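Local coordinates for protein high choriolytic enzyme 1 (Oryzias latipes, PDB 3VTG) that cleaves proteins of the inner egg envelope as a zinc-dependent astacin-family protease, helping the embryo to hatch, at residues E59-I63 with R77-Q81. Numbering follows the deposited sequence.
Sequences EYDFI and RKGGQ
Asp61 spends both carboxylate oxygens on residues 77-81. Asp61 OD1 accepts from Gly80 N through its anti lone pair at 2.8 Å, nearly straight at 167°. Asp61 OD2 pairs with Arg77 NH1 in a salt bridge of 2.9 Å. The arginine meets it in the guanidinium plane, but from above the carboxylate plane. Arg77 also gives NE to Phe11 O and NH2 to Ser8 O, which probably hold the guanidinium from turning and link this loop to the N-terminal segment.

Packing is tight at buried Gly80 and the Asp61 carboxylate. Phe62 N donates to Gly80 O at 3.1 Å, where parallel strands 62-66 and 81-86 begin to pair. The Tyr60 ring and the Gln81 side chain lie on the solvent side, while the Phe62 ring is buried. Gly80 CA lies over one face of the Tyr60 ring, 3.7 Å from the centroid, a CH-pi contact. Tyr60 reaches it with CG anti to the backbone N (chi1 171°). A CB on Gly80 would clash with Tyr60 OH. Gln81 CA lies over one face of the Phe62 ring, off toward the rim, and Gln81 CG touches Phe62 CZ at 3.6 Å.

With an alanine at Asp61, Gly80 N and Arg77 NH1 would probably lose their acceptor on this segment, and the loop could shift. One carboxylate holds an N-H and a charge at once, so it probably fixes the loop's approach to the strand.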
ATOM      1  N   GLU A  59      16.259 -16.735   2.354  1.00 10.03           N
ATOM      2  CA  GLU A  59      16.552 -15.392   2.855  1.00 10.15           C
ATOM      3  C   GLU A  59      15.905 -15.171   4.215  1.00 10.21           C
ATOM      4  O   GLU A  59      14.814 -15.678   4.482  1.00 10.15           O
ATOM      5  CB  GLU A  59      16.062 -14.319   1.879  1.00 10.08           C
ATOM      6  CG  GLU A  59      16.744 -14.327   0.519  1.00  9.98           C
ATOM      7  CD  GLU A  59      16.021 -15.176  -0.517  1.00  9.91           C
ATOM      8  OE1 GLU A  59      15.224 -16.061  -0.138  1.00 10.00           O
ATOM      9  OE2 GLU A  59      16.258 -14.957  -1.720  1.00  9.99           O
ATOM     10  N   TYR A  60      16.573 -14.407   5.072  1.00 10.43           N
ATOM     11  CA  TYR A  60      16.059 -14.162   6.409  1.00 10.62           C
ATOM     12  C   TYR A  60      14.823 -13.249   6.422  1.00 10.30           C
ATOM     13  O   TYR A  60      13.829 -13.570   7.072  1.00 10.26           O
ATOM     14  CB  TYR A  60      17.149 -13.630   7.349  1.00 11.38           C
ATOM     15  CG  TYR A  60      16.567 -13.171   8.659  1.00 11.99           C
ATOM     16  CD1 TYR A  60      15.986 -14.083   9.543  1.00 12.38           C
ATOM     17  CD2 TYR A  60      16.552 -11.825   8.996  1.00 12.39           C
ATOM     18  CE1 TYR A  60      15.421 -13.658  10.731  1.00 12.82           C
ATOM     19  CE2 TYR A  60      15.996 -11.393  10.187  1.00 12.76           C
ATOM     20  CZ  TYR A  60      15.435 -12.314  11.047  1.00 13.14           C
ATOM     21  OH  TYR A  60      14.877 -11.881  12.223  1.00 14.34           O
ATOM     22  N   ASP A  61      14.888 -12.123   5.713  1.00  9.95           N
ATOM     23  CA  ASP A  61      13.755 -11.198   5.622  1.00  9.70           C
ATOM     24  C   ASP A  61      12.879 -11.575   4.440  1.00  9.19           C
ATOM     25  O   ASP A  61      13.350 -11.618   3.304  1.00  9.13           O
ATOM     26  CB  ASP A  61      14.225  -9.747   5.455  1.00 10.18           C
ATOM     27  CG  ASP A  61      15.211  -9.317   6.522  1.00 10.59           C
ATOM     28  OD1 ASP A  61      14.927  -9.494   7.722  1.00 10.93           O
ATOM     29  OD2 ASP A  61      16.267  -8.768   6.150  1.00 11.37           O
ATOM     30  N   PHE A  62      11.604 -11.845   4.702  1.00  8.73           N
ATOM     31  CA  PHE A  62      10.695 -12.249   3.631  1.00  8.44           C
ATOM     32  C   PHE A  62       9.240 -11.988   3.977  1.00  8.20           C
ATOM     33  O   PHE A  62       8.879 -11.869   5.148  1.00  8.11           O
ATOM     34  CB  PHE A  62      10.908 -13.728   3.254  1.00  8.49           C
ATOM     35  CG  PHE A  62      10.449 -14.707   4.301  1.00  8.53           C
ATOM     36  CD1 PHE A  62       9.228 -15.360   4.167  1.00  8.62           C
ATOM     37  CD2 PHE A  62      11.245 -14.998   5.406  1.00  8.60           C
ATOM     38  CE1 PHE A  62       8.802 -16.271   5.120  1.00  8.72           C
ATOM     39  CE2 PHE A  62      10.821 -15.906   6.364  1.00  8.69           C
ATOM     40  CZ  PHE A  62       9.600 -16.546   6.218  1.00  8.76           C
ATOM     41  N   ILE A  63       8.413 -11.905   2.939  1.00  7.92           N
ATOM     42  CA  ILE A  63       6.976 -11.730   3.092  1.00  7.82           C
ATOM     43  C   ILE A  63       6.283 -13.091   3.040  1.00  7.73           C
ATOM     44  O   ILE A  63       6.528 -13.894   2.136  1.00  7.77           O
ATOM     45  CB  ILE A  63       6.405 -10.797   2.003  1.00  7.72           C
ATOM     46  CG1 ILE A  63       7.040  -9.403   2.108  1.00  7.74           C
ATOM     47  CG2 ILE A  63       4.888 -10.709   2.111  1.00  7.77           C
ATOM     48  CD1 ILE A  63       6.677  -8.465   0.974  1.00  7.73           C
ATOM     49  N   ARG A  77      10.095  -3.109   5.774  1.00 11.14           N
ATOM     50  CA  ARG A  77      10.751  -4.354   6.178  1.00 11.35           C
ATOM     51  C   ARG A  77      10.823  -4.423   7.700  1.00 11.41           C
ATOM     52  O   ARG A  77      11.421  -3.554   8.343  1.00 11.49           O
ATOM     53  CB  ARG A  77      12.155  -4.472   5.560  1.00 11.67           C
ATOM     54  CG  ARG A  77      12.970  -5.660   6.068  1.00 12.09           C
ATOM     55  CD  ARG A  77      14.227  -5.914   5.243  1.00 12.35           C
ATOM     56  NE  ARG A  77      15.165  -4.792   5.281  1.00 12.78           N
ATOM     57  CZ  ARG A  77      16.429  -4.856   5.697  1.00 13.00           C
ATOM     58  NH1 ARG A  77      16.957  -6.000   6.122  1.00 13.31           N
ATOM     59  NH2 ARG A  77      17.174  -3.761   5.677  1.00 13.20           N
ATOM     60  N   LYS A  78      10.214  -5.460   8.267  1.00 11.26           N
ATOM     61  CA  LYS A  78      10.108  -5.598   9.718  1.00 11.52           C
ATOM     62  C   LYS A  78      11.206  -6.471  10.310  1.00 11.30           C
ATOM     63  O   LYS A  78      11.439  -6.441  11.518  1.00 11.64           O
ATOM     64  CB  LYS A  78       8.740  -6.167  10.105  1.00 12.11           C
ATOM     65  CG  LYS A  78       7.551  -5.361   9.607  1.00 13.05           C
ATOM     66  CD  LYS A  78       7.483  -3.973  10.227  1.00 13.84           C
ATOM     67  CE  LYS A  78       7.086  -4.032  11.692  1.00 14.47           C
ATOM     68  NZ  LYS A  78       6.860  -2.676  12.260  1.00 15.22           N
ATOM     69  N   GLY A  79      11.872  -7.248   9.463  1.00 10.90           N
ATOM     70  CA  GLY A  79      12.896  -8.176   9.926  1.00 10.63           C
ATOM     71  C   GLY A  79      12.331  -9.570  10.096  1.00 10.51           C
ATOM     72  O   GLY A  79      11.390  -9.781  10.860  1.00 10.63           O
ATOM     73  N   GLY A  80      12.910 -10.524   9.377  1.00 10.31           N
ATOM     74  CA  GLY A  80      12.448 -11.906   9.417  1.00 10.15           C
ATOM     75  C   GLY A  80      11.153 -12.112   8.660  1.00 10.08           C
ATOM     76  O   GLY A  80      10.892 -11.444   7.659  1.00  9.87           O
ATOM     77  N   GLN A  81      10.345 -13.046   9.146  1.00 10.12           N
ATOM     78  CA  GLN A  81       9.053 -13.337   8.542  1.00 10.22           C
ATOM     79  C   GLN A  81       8.074 -12.225   8.873  1.00  9.83           C
ATOM     80  O   GLN A  81       7.835 -11.935  10.043  1.00  9.76           O
ATOM     81  CB  GLN A  81       8.527 -14.667   9.075  1.00 10.96           C
ATOM     82  CG  GLN A  81       7.215 -15.135   8.463  1.00 11.85           C
ATOM     83  CD  GLN A  81       6.899 -16.580   8.801  1.00 12.83           C
ATOM     84  OE1 GLN A  81       7.675 -17.262   9.466  1.00 14.58           O
ATOM     85  NE2 GLN A  81       5.755 -17.053   8.333  1.00 13.83           N
TER